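Local coordinates for transcription antitermination protein NusB (Thermotoga maritima, PDB 1TZV) that probably serves transcription antitermination of ribosomal RNA operons by binding the boxA sequence of the RNA, at residues R9-K14 with E37-K42; F13-Q18 with R49-I54; H19-D24 with L77-R82; N83-A88 with G125-I130. All coordinates share one frame; numbering follows the deposited sequence. Where two conformers were deposited one is given.

Interaction 1 (R9-K14 with E37-K42); sequences RLAVFK and ETYDKK
Tyr39 belongs to the loop just ahead of helix 41-56, and its ring reaches back to Ala11 and Lys14 on helix 5-19. The contact is small, with 95 Å² buried over both sides. Its apolar half is a single methyl group. Ala11 CB lies 3.7 Å from Tyr39 CE2, and it meets the ring obliquely, close to the hydroxyl end. The backbones stay well apart: the nearest pair of CA atoms, Ala11 CA and Tyr39 CA, is 9.4 Å apart. The length of the tyrosine spans this gap.

The polar half is at the phenol oxygen. A water lies in the plane of the ring at its edge, 2.7 Å from Tyr39 OH. The same water accepts a weak hydrogen bond from Lys14 NZ at 3.3 Å. Lys14 NZ also comes within 3.3 Å of Tyr39 OH. The lysine chain is bent at chi3 (-63°), which turns its ammonium end toward the hydroxyl. Lys14 has two conformers, so this polar link describes one of them.

Ile34 of helix 27-34 touches Ala11, Lys14 and Tyr39, and so closes the contact from that helix. Arg7 makes a cation-pi contact with the tyrosine ring. The next residue, Asp40, is the N-cap of helix 41-56, and its OD1 accepts from Ala43 N. Tyr39 thus lays the loop just before that helix against helix 5-19. A loop side chain packed on the first helix in this way belongs to the N-terminal helical part of the all-helical NusB fold.

Interaction 2 (F13-Q18 with R49-I54); sequences FKALFQ and RYIRGI
Helices 13-18 and 49-54 run in broadly the same sense, with 43° between their directions and 10.7 Å between their axes at closest approach. Ala15 and Ile51 hold the nearest CA atoms, 8.1 Å apart. Four residues make the contact, and all are buried and apolar: Ala15 and Leu16 on one helix, Ile51 and Ile54 on the other.

Ile51 uses the end of its longer branch. CG1 lies anti to the carbonyl carbon, and the bend at chi2 (-62°) directs CD1 to the other helix. Ile51 CD1 lies 4.0 Å from Ala15 CB and 4.2 Å from Leu16 CD2. Leu16 and Ile51 pass alongside one another, running in opposite directions.

Both segments belong to the N-terminal part of the NusB fold. The chain leaves helix 5-19, forms helix 27-34, and then returns in helix 41-56. This intervening helix also joins the packing, since Leu27 touches Ile51.

Leu16 and Ile54 meet differently, tip to tip. Leu16 CD2 is 4.1 Å from Ile54 CG2, and Leu16 CD1 is also 4.1 Å from Ile54 CD1. Each methyl of the leucine thus faces one branch of the isoleucine. The distances are those of ordinary van der Waals contact, without strain. Val12, one turn before Leu16, also packs on Ile51 and Ile54. Helix 79-94 covers another part of the cluster: Asn83 touches Leu16, and Tyr90 touches Ile54.

Interaction 3 (H19-D24 with L77-R82); sequences HEFRRD and LSVVDR
Glu20 and Arg82 form the tight part of this contact, a salt bridge with two hydrogen bonds. The arginine grips the carboxylate side-on, with one nitrogen to each oxygen. Arg82 NE donates to Glu20 OE1 at 2.9 Å, and the bond is nearly straight (166°). OE1 is met on its syn side, tilted from the carboxylate plane, and lies close to the guanidinium plane. Arg82 NH1 donates to Glu20 OE2 at 3.0 Å, but reaches it from above the carboxylate plane. The two flat groups are turned 48° apart, so the fork is twisted.

A bend at chi3 (56°) swings the guanidinium toward the glutamate. Its third nitrogen is also held: Arg82 NH2 donates to Leu77 O at 2.9 Å, and to Leu74 O as well. Arg23 adds a second positive charge to the network, with its NH1 3.4 Å from Glu20 OE2. Arg23 NE donates to Glu20 O.

Val79 packs closely on the glutamate chain, its CG1 3.9 Å from Glu20 CG and 3.7 Å from Glu20 OE2. The looser part, toward solvent, is exposed Phe21, whose CZ lies 3.9 Å from Val79 CG1, oblique to the ring. Val79 distances are those of one of two conformers. Glu20, Phe21, Arg23 and Val79 also touch crystal neighbours, so the lattice may influence their poses.

The segment 19-24 includes a type I turn, His19 to Arg22, just after helix 5-19. Ser78 caps helix 79-94 through its OG. Phe17 of helix 5-19 touches Val79 and Val80, and helix 27-34 lies against His19 and Arg22.

Interaction 4 (N83-A88 with G125-I130); sequences NVLRLA and GILDRI
No flat group takes part where Leu85 and Ala88 meet Ile126 and Leu127; the contact is wholly aliphatic. The one guanidinium on segment 83-88, that of Arg86, is on the far side and pairs with Asp62.

The two helix segments run nearly alongside, with a crossing angle of -24° and axes 10.9 Å apart. Leu85 CD1 meets Ile126 CD1 at 3.7 Å, and the two side chains cross at about a right angle. Leu85 CD2 lies between Leu127 and Ile126, 3.8 Å from Leu127 CD2 and 3.9 Å from Ile126 CG2. Ile126 has two conformers, and the distances to Ile126 are those of one of them.

One turn on, Ala88 offers only a methyl, and the leucine fork fits against it. Ala88 CB is 3.6 Å from Leu127 CD1 and 3.7 Å from Leu127 CD2. The packing is close at this point.

Ala107 of helix 100-114 also touches Leu127, while Tyr68 and Leu69 cover Ile126. Leucine, isoleucine and alanine thus bring helices 79-94 and 117-134 together beside helix 100-114, an arrangement belonging to the C-terminal helical bundle of the NusB fold.

Interactions 2 and 4 are buried and purely apolar, and they lie on opposite sides of the chain's centre. Interaction 1 is buried but smaller and partly polar. Interaction 3 is at the surface and rests mainly on charge. Interactions 1 and 2 both join helix 5-19 to the region of helix 41-56, and Val12 packs on Ile51 between them. Interactions 3 and 4 share helix 79-94. From that helix, Leu87 touches Arg9, Val12 and Phe13 of helix 5-19 and Tyr50 of helix 41-56. Phe17 joins interaction 2 to interaction 3 through Val79 and Val80. A long, weak ion pair, Glu20 with Arg86, joins interactions 3 and 4.

Interaction 1 (R9-K14 with E37-K42)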
# COMPACT_ATOMS: atom_id res chain seq x y z
N ARG A 9 6.12 0.35 6.46
CA ARG A 9 5.01 0.44 5.53
C ARG A 9 4.34 1.81 5.55
O ARG A 9 3.90 2.29 4.50
CB ARG A 9 3.96 -0.64 5.81
CG ARG A 9 2.95 -0.77 4.68
CD ARG A 9 1.81 -1.69 5.03
NE ARG A 9 2.18 -3.10 5.15
CZ ARG A 9 2.31 -3.74 6.30
NH1 ARG A 9 2.11 -3.11 7.46
NH2 ARG A 9 2.55 -5.04 6.30
N LEU A 10 4.26 2.42 6.73
CA LEU A 10 3.66 3.75 6.81
C LEU A 10 4.49 4.78 6.05
O LEU A 10 3.95 5.73 5.51
CB LEU A 10 3.50 4.20 8.27
CG LEU A 10 2.19 3.85 8.99
CD1 LEU A 10 2.33 4.30 10.44
CD2 LEU A 10 0.97 4.51 8.30
N ALA A 11 5.81 4.60 6.02
CA ALA A 11 6.66 5.55 5.28
C ALA A 11 6.32 5.46 3.78
O ALA A 11 6.29 6.47 3.08
CB ALA A 11 8.15 5.25 5.51
N VAL A 12 6.10 4.23 3.30
CA VAL A 12 5.73 4.01 1.91
C VAL A 12 4.39 4.72 1.65
O VAL A 12 4.23 5.46 0.67
CB VAL A 12 5.61 2.49 1.61
CG1 VAL A 12 5.08 2.29 0.22
CG2 VAL A 12 6.96 1.82 1.75
N PHE A 13 3.43 4.51 2.56
CA PHE A 13 2.14 5.16 2.42
C PHE A 13 2.29 6.68 2.42
O PHE A 13 1.68 7.34 1.59
CB PHE A 13 1.19 4.74 3.53
CG PHE A 13 -0.10 5.50 3.50
CD1 PHE A 13 -1.07 5.21 2.55
CD2 PHE A 13 -0.29 6.59 4.32
CE1 PHE A 13 -2.21 6.01 2.42
CE2 PHE A 13 -1.43 7.40 4.21
CZ PHE A 13 -2.39 7.10 3.25
N LYS A 14 3.08 7.23 3.33
CA LYS A 14 3.25 8.68 3.37
C LYS A 14 3.83 9.22 2.07
O LYS A 14 3.44 10.30 1.62
CB LYS A 14 4.13 9.08 4.55
CG LYS A 14 3.46 8.82 5.90
CD LYS A 14 4.33 9.30 7.06
CE LYS A 14 5.64 8.53 7.12
NZ LYS A 14 6.55 9.06 8.16
N GLU A 37 17.32 9.11 9.91
CA GLU A 37 18.04 8.33 10.90
C GLU A 37 17.15 7.46 11.79
O GLU A 37 17.64 6.49 12.37
CB GLU A 37 18.88 9.26 11.79
CG GLU A 37 18.14 10.49 12.29
CD GLU A 37 17.88 11.52 11.19
OE1 GLU A 37 17.04 12.42 11.41
OE2 GLU A 37 18.53 11.43 10.13
N THR A 38 15.86 7.78 11.89
CA THR A 38 14.97 6.97 12.72
C THR A 38 14.58 5.64 12.08
O THR A 38 13.97 4.78 12.73
CB THR A 38 13.69 7.75 13.12
OG1 THR A 38 12.85 7.95 11.98
CG2 THR A 38 14.05 9.09 13.73
N TYR A 39 14.94 5.45 10.81
CA TYR A 39 14.65 4.20 10.11
C TYR A 39 15.93 3.41 9.97
O TYR A 39 16.95 3.97 9.55
CB TYR A 39 14.06 4.48 8.72
CG TYR A 39 12.70 5.13 8.73
CD1 TYR A 39 12.57 6.50 8.95
CD2 TYR A 39 11.55 4.37 8.53
CE1 TYR A 39 11.32 7.10 8.98
CE2 TYR A 39 10.30 4.97 8.56
CZ TYR A 39 10.19 6.32 8.78
OH TYR A 39 8.96 6.92 8.80
N ASP A 40 15.91 2.13 10.30
CA ASP A 40 17.13 1.34 10.18
C ASP A 40 17.41 0.91 8.74
O ASP A 40 16.57 1.09 7.84
CB ASP A 40 17.14 0.13 11.15
CG ASP A 40 16.04 -0.90 10.88
OD1 ASP A 40 15.44 -0.89 9.79
OD2 ASP A 40 15.79 -1.75 11.77
N LYS A 41 18.60 0.38 8.51
CA LYS A 41 19.01 -0.04 7.17
C LYS A 41 17.98 -0.91 6.44
O LYS A 41 17.68 -0.67 5.26
CB LYS A 41 20.37 -0.76 7.25
CG LYS A 41 20.86 -1.36 5.95
CD LYS A 41 22.18 -2.11 6.15
CE LYS A 41 22.63 -2.80 4.87
NZ LYS A 41 23.00 -1.83 3.81
N LYS A 42 17.44 -1.90 7.14
CA LYS A 42 16.45 -2.80 6.55
C LYS A 42 15.15 -2.07 6.18
O LYS A 42 14.59 -2.29 5.11
CB LYS A 42 16.14 -3.94 7.53
CG LYS A 42 15.06 -4.90 7.07
CD LYS A 42 15.50 -5.76 5.91
CE LYS A 42 14.33 -6.55 5.35
NZ LYS A 42 13.44 -7.05 6.44
O HOH W 1 6.49 5.90 9.02

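Interaction 2 (F13-Q18 with R49-I54)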
# COMPACT_ATOMS: atom_id res chain seq x y z
N PHE A 13 3.43 4.51 2.56
CA PHE A 13 2.14 5.16 2.42
C PHE A 13 2.29 6.68 2.42
O PHE A 13 1.68 7.34 1.59
CB PHE A 13 1.19 4.74 3.53
CG PHE A 13 -0.10 5.50 3.50
CD1 PHE A 13 -1.07 5.21 2.55
CD2 PHE A 13 -0.29 6.59 4.32
CE1 PHE A 13 -2.21 6.01 2.42
CE2 PHE A 13 -1.43 7.40 4.21
CZ PHE A 13 -2.39 7.10 3.25
N LYS A 14 3.08 7.23 3.33
CA LYS A 14 3.25 8.68 3.37
C LYS A 14 3.83 9.22 2.07
O LYS A 14 3.44 10.30 1.62
CB LYS A 14 4.13 9.08 4.55
CG LYS A 14 3.46 8.82 5.90
CD LYS A 14 4.33 9.30 7.06
CE LYS A 14 5.64 8.53 7.12
NZ LYS A 14 6.55 9.06 8.16
N ALA A 15 4.75 8.49 1.44
CA ALA A 15 5.32 8.95 0.18
C ALA A 15 4.22 8.97 -0.89
O ALA A 15 4.11 9.93 -1.66
CB ALA A 15 6.49 8.05 -0.25
N LEU A 16 3.39 7.92 -0.94
CA LEU A 16 2.28 7.86 -1.90
C LEU A 16 1.30 9.01 -1.65
O LEU A 16 0.86 9.66 -2.60
CB LEU A 16 1.53 6.53 -1.79
CG LEU A 16 2.34 5.30 -2.18
CD1 LEU A 16 1.57 4.06 -1.77
CD2 LEU A 16 2.59 5.29 -3.66
N PHE A 17 0.96 9.24 -0.39
CA PHE A 17 0.04 10.32 -0.01
C PHE A 17 0.60 11.68 -0.45
O PHE A 17 -0.10 12.48 -1.11
CB PHE A 17 -0.16 10.24 1.51
CG PHE A 17 -1.05 11.32 2.10
CD1 PHE A 17 -0.55 12.60 2.37
CD2 PHE A 17 -2.36 11.03 2.45
CE1 PHE A 17 -1.36 13.58 3.00
CE2 PHE A 17 -3.18 11.99 3.08
CZ PHE A 17 -2.67 13.27 3.36
N GLN A 18 1.85 11.95 -0.11
CA GLN A 18 2.43 13.23 -0.49
C GLN A 18 2.56 13.43 -1.99
O GLN A 18 2.41 14.55 -2.50
CB GLN A 18 3.80 13.40 0.18
CG GLN A 18 3.68 13.54 1.69
CD GLN A 18 4.95 14.01 2.34
OE1 GLN A 18 4.94 14.96 3.12
NE2 GLN A 18 6.06 13.35 2.04
N ARG A 49 12.26 -0.54 -1.94
CA ARG A 49 11.83 -1.61 -2.83
C ARG A 49 10.31 -1.48 -3.09
O ARG A 49 9.84 -1.61 -4.23
CB ARG A 49 12.14 -2.99 -2.22
CG ARG A 49 11.73 -4.14 -3.12
CD ARG A 49 12.01 -5.53 -2.51
NE ARG A 49 11.21 -5.79 -1.32
CZ ARG A 49 11.67 -5.69 -0.08
NH1 ARG A 49 10.86 -5.94 0.94
NH2 ARG A 49 12.93 -5.35 0.15
N TYR A 50 9.55 -1.23 -2.02
CA TYR A 50 8.10 -1.04 -2.15
C TYR A 50 7.76 0.11 -3.10
O TYR A 50 6.96 -0.05 -4.03
CB TYR A 50 7.46 -0.72 -0.78
CG TYR A 50 7.00 -1.90 0.06
CD1 TYR A 50 7.91 -2.86 0.52
CD2 TYR A 50 5.65 -2.03 0.44
CE1 TYR A 50 7.49 -3.91 1.34
CE2 TYR A 50 5.23 -3.08 1.26
CZ TYR A 50 6.15 -4.00 1.71
OH TYR A 50 5.74 -4.99 2.58
N ILE A 51 8.36 1.27 -2.86
CA ILE A 51 8.07 2.43 -3.70
C ILE A 51 8.46 2.18 -5.15
O ILE A 51 7.71 2.51 -6.06
CB ILE A 51 8.74 3.69 -3.11
CG1 ILE A 51 7.90 4.19 -1.92
CG2 ILE A 51 8.89 4.78 -4.18
CD1 ILE A 51 6.45 4.62 -2.27
N ARG A 52 9.61 1.56 -5.38
CA ARG A 52 10.00 1.30 -6.77
C ARG A 52 9.07 0.27 -7.40
O ARG A 52 8.73 0.38 -8.58
CB ARG A 52 11.46 0.86 -6.85
CG ARG A 52 12.38 2.05 -6.65
CD ARG A 52 13.85 1.69 -6.70
NE ARG A 52 14.31 1.26 -8.02
CZ ARG A 52 15.58 0.96 -8.29
NH1 ARG A 52 16.48 1.07 -7.32
NH2 ARG A 52 15.94 0.56 -9.50
N GLY A 53 8.64 -0.71 -6.60
CA GLY A 53 7.74 -1.74 -7.09
C GLY A 53 6.37 -1.20 -7.45
O GLY A 53 5.76 -1.61 -8.43
N ILE A 54 5.88 -0.27 -6.63
CA ILE A 54 4.58 0.32 -6.90
C ILE A 54 4.70 1.21 -8.13
O ILE A 54 3.84 1.18 -9.01
CB ILE A 54 4.10 1.12 -5.67
CG1 ILE A 54 3.78 0.13 -4.53
CG2 ILE A 54 2.89 1.99 -6.03
CD1 ILE A 54 3.66 0.77 -3.15

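Interaction 3 (H19-D24 with L77-R82)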
# COMPACT_ATOMS: atom_id res chain seq x y z
N HIS A 19 2.80 12.35 -2.74
CA HIS A 19 2.94 12.49 -4.17
C HIS A 19 1.66 12.99 -4.83
O HIS A 19 1.72 13.62 -5.90
CB HIS A 19 3.37 11.16 -4.81
CG HIS A 19 3.67 11.29 -6.27
ND1 HIS A 19 2.75 10.99 -7.25
CD2 HIS A 19 4.78 11.73 -6.92
CE1 HIS A 19 3.28 11.22 -8.44
NE2 HIS A 19 4.51 11.67 -8.27
N GLU A 20 0.51 12.73 -4.22
CA GLU A 20 -0.76 13.19 -4.80
C GLU A 20 -0.83 14.72 -4.94
O GLU A 20 -1.61 15.24 -5.75
CB GLU A 20 -1.95 12.70 -3.96
CG GLU A 20 -2.11 11.16 -3.96
CD GLU A 20 -3.09 10.67 -5.01
OE1 GLU A 20 -3.17 9.43 -5.23
OE2 GLU A 20 -3.79 11.51 -5.60
N PHE A 21 -0.01 15.42 -4.17
CA PHE A 21 0.02 16.89 -4.19
C PHE A 21 1.33 17.41 -4.73
O PHE A 21 1.57 18.62 -4.76
CB PHE A 21 -0.22 17.39 -2.77
CG PHE A 21 -1.44 16.79 -2.14
CD1 PHE A 21 -1.32 15.76 -1.21
CD2 PHE A 21 -2.70 17.17 -2.57
CE1 PHE A 21 -2.46 15.12 -0.72
CE2 PHE A 21 -3.84 16.54 -2.09
CZ PHE A 21 -3.72 15.51 -1.16
N ARG A 22 2.19 16.50 -5.16
CA ARG A 22 3.51 16.83 -5.69
C ARG A 22 3.75 15.94 -6.89
O ARG A 22 4.78 15.26 -6.99
CB ARG A 22 4.55 16.57 -4.60
CG ARG A 22 4.36 17.46 -3.38
CD ARG A 22 5.25 17.03 -2.22
NE ARG A 22 6.67 17.06 -2.55
CZ ARG A 22 7.63 16.67 -1.73
NH1 ARG A 22 8.90 16.74 -2.10
NH2 ARG A 22 7.33 16.20 -0.53
N ARG A 23 2.81 15.97 -7.83
CA ARG A 23 2.84 15.08 -8.99
C ARG A 23 3.97 15.27 -9.99
O ARG A 23 4.21 14.40 -10.82
CB ARG A 23 1.48 15.14 -9.69
CG ARG A 23 0.34 14.65 -8.79
CD ARG A 23 -1.03 14.79 -9.43
NE ARG A 23 -2.09 14.46 -8.48
CZ ARG A 23 -3.35 14.21 -8.82
NH1 ARG A 23 -4.25 13.92 -7.89
NH2 ARG A 23 -3.69 14.26 -10.10
N ASP A 24 4.67 16.39 -9.88
CA ASP A 24 5.78 16.70 -10.77
C ASP A 24 7.08 16.16 -10.19
O ASP A 24 8.14 16.27 -10.81
CB ASP A 24 5.90 18.21 -10.93
CG ASP A 24 6.20 18.90 -9.61
OD1 ASP A 24 5.47 18.65 -8.62
OD2 ASP A 24 7.17 19.69 -9.55
N LEU A 77 -11.98 7.84 -5.22
CA LEU A 77 -11.73 7.49 -3.83
C LEU A 77 -10.81 8.57 -3.26
O LEU A 77 -10.18 9.34 -4.00
CB LEU A 77 -11.00 6.13 -3.72
CG LEU A 77 -11.79 4.90 -4.17
CD1 LEU A 77 -10.87 3.67 -4.13
CD2 LEU A 77 -13.00 4.70 -3.27
N SER A 78 -10.74 8.60 -1.94
CA SER A 78 -9.87 9.57 -1.28
C SER A 78 -8.42 9.19 -1.52
O SER A 78 -8.10 8.04 -1.89
CB SER A 78 -10.11 9.57 0.22
OG SER A 78 -9.61 8.36 0.80
N VAL A 79 -7.52 10.15 -1.32
CA VAL A 79 -6.11 9.88 -1.51
C VAL A 79 -5.68 8.74 -0.56
O VAL A 79 -4.82 7.93 -0.92
CB VAL A 79 -5.24 11.15 -1.25
CG1 VAL A 79 -5.49 12.20 -2.34
CG2 VAL A 79 -5.54 11.73 0.13
N VAL A 80 -6.29 8.66 0.62
CA VAL A 80 -5.93 7.60 1.55
C VAL A 80 -6.37 6.24 1.04
O VAL A 80 -5.55 5.30 0.95
CB VAL A 80 -6.55 7.81 2.92
CG1 VAL A 80 -6.23 6.61 3.83
CG2 VAL A 80 -6.03 9.12 3.54
N ASP A 81 -7.64 6.08 0.68
CA ASP A 81 -8.11 4.77 0.25
C ASP A 81 -7.46 4.30 -1.04
O ASP A 81 -7.12 3.11 -1.18
CB ASP A 81 -9.63 4.79 0.14
CG ASP A 81 -10.30 4.95 1.48
OD1 ASP A 81 -9.64 4.68 2.51
OD2 ASP A 81 -11.50 5.33 1.49
N ARG A 82 -7.29 5.18 -2.01
CA ARG A 82 -6.65 4.80 -3.27
C ARG A 82 -5.23 4.29 -3.02
O ARG A 82 -4.82 3.23 -3.55
CB ARG A 82 -6.60 6.03 -4.21
CG ARG A 82 -5.67 5.86 -5.43
CD ARG A 82 -5.88 6.95 -6.50
NE ARG A 82 -5.73 8.30 -5.96
CZ ARG A 82 -6.75 9.07 -5.60
NH1 ARG A 82 -6.49 10.27 -5.10
NH2 ARG A 82 -8.01 8.68 -5.78

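Interaction 4 (N83-A88 with G125-I130)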
# COMPACT_ATOMS: atom_id res chain seq x y z
N ASN A 83 -4.47 5.00 -2.20
CA ASN A 83 -3.10 4.58 -1.97
C ASN A 83 -2.95 3.41 -1.01
O ASN A 83 -2.00 2.63 -1.14
CB ASN A 83 -2.27 5.82 -1.63
CG ASN A 83 -2.14 6.73 -2.83
OD1 ASN A 83 -2.76 7.83 -2.88
ND2 ASN A 83 -1.44 6.29 -3.81
N VAL A 84 -3.87 3.25 -0.07
CA VAL A 84 -3.83 2.07 0.78
C VAL A 84 -4.10 0.86 -0.14
O VAL A 84 -3.43 -0.17 -0.02
CB VAL A 84 -4.91 2.12 1.89
CG1 VAL A 84 -5.11 0.71 2.52
CG2 VAL A 84 -4.47 3.09 2.96
N LEU A 85 -5.05 0.97 -1.06
CA LEU A 85 -5.32 -0.16 -1.96
C LEU A 85 -4.12 -0.45 -2.85
O LEU A 85 -3.77 -1.62 -3.07
CB LEU A 85 -6.58 0.11 -2.79
CG LEU A 85 -7.89 0.06 -1.97
CD1 LEU A 85 -9.05 0.51 -2.86
CD2 LEU A 85 -8.15 -1.36 -1.44
N ARG A 86 -3.46 0.57 -3.37
CA ARG A 86 -2.27 0.35 -4.20
C ARG A 86 -1.17 -0.35 -3.41
O ARG A 86 -0.57 -1.34 -3.87
CB ARG A 86 -1.71 1.68 -4.73
CG ARG A 86 -2.52 2.30 -5.82
CD ARG A 86 -2.11 3.74 -6.00
NE ARG A 86 -2.55 4.24 -7.30
CZ ARG A 86 -2.54 5.53 -7.65
NH1 ARG A 86 -2.92 5.88 -8.87
NH2 ARG A 86 -2.20 6.45 -6.75
N LEU A 87 -0.89 0.15 -2.21
CA LEU A 87 0.15 -0.40 -1.34
C LEU A 87 -0.13 -1.85 -0.96
O LEU A 87 0.76 -2.73 -1.05
CB LEU A 87 0.27 0.48 -0.09
CG LEU A 87 1.18 0.05 1.06
CD1 LEU A 87 2.54 -0.40 0.54
CD2 LEU A 87 1.34 1.22 2.03
N ALA A 88 -1.35 -2.12 -0.53
CA ALA A 88 -1.74 -3.48 -0.14
C ALA A 88 -1.73 -4.44 -1.33
O ALA A 88 -1.34 -5.61 -1.16
CB ALA A 88 -3.13 -3.47 0.51
N GLY A 125 -13.25 -5.01 2.33
CA GLY A 125 -14.03 -5.73 1.34
C GLY A 125 -13.32 -5.88 0.01
O GLY A 125 -13.30 -6.98 -0.60
N ILE A 126 -12.73 -4.79 -0.48
CA ILE A 126 -12.01 -4.85 -1.74
C ILE A 126 -10.80 -5.78 -1.65
O ILE A 126 -10.59 -6.63 -2.52
CB ILE A 126 -11.53 -3.46 -2.18
CG1 ILE A 126 -12.73 -2.54 -2.38
CG2 ILE A 126 -10.71 -3.56 -3.46
CD1 ILE A 126 -12.34 -1.19 -2.84
N LEU A 127 -10.01 -5.62 -0.61
CA LEU A 127 -8.83 -6.46 -0.47
C LEU A 127 -9.14 -7.94 -0.27
O LEU A 127 -8.40 -8.79 -0.78
CB LEU A 127 -7.93 -5.95 0.65
CG LEU A 127 -7.29 -4.58 0.38
CD1 LEU A 127 -6.50 -4.16 1.59
CD2 LEU A 127 -6.38 -4.62 -0.85
N ASP A 128 -10.21 -8.28 0.45
CA ASP A 128 -10.57 -9.69 0.63
C ASP A 128 -10.84 -10.29 -0.74
O ASP A 128 -10.43 -11.42 -1.04
CB ASP A 128 -11.83 -9.86 1.49
CG ASP A 128 -11.55 -9.79 2.97
OD1 ASP A 128 -12.54 -9.78 3.74
OD2 ASP A 128 -10.37 -9.73 3.40
N ARG A 129 -11.54 -9.54 -1.60
CA ARG A 129 -11.87 -10.00 -2.94
C ARG A 129 -10.62 -10.13 -3.81
O ARG A 129 -10.45 -11.12 -4.53
CB ARG A 129 -12.91 -9.07 -3.57
CG ARG A 129 -14.31 -9.20 -2.93
CD ARG A 129 -15.21 -7.99 -3.21
NE ARG A 129 -15.52 -7.84 -4.62
CZ ARG A 129 -15.80 -6.68 -5.23
NH1 ARG A 129 -16.07 -6.67 -6.53
NH2 ARG A 129 -15.78 -5.53 -4.56
N ILE A 130 -9.72 -9.15 -3.76
CA ILE A 130 -8.50 -9.23 -4.55
C ILE A 130 -7.65 -10.42 -4.09
O ILE A 130 -7.12 -11.16 -4.92
CB ILE A 130 -7.66 -7.94 -4.44
CG1 ILE A 130 -8.39 -6.78 -5.13
CG2 ILE A 130 -6.27 -8.15 -5.04
CD1 ILE A 130 -7.77 -5.41 -4.85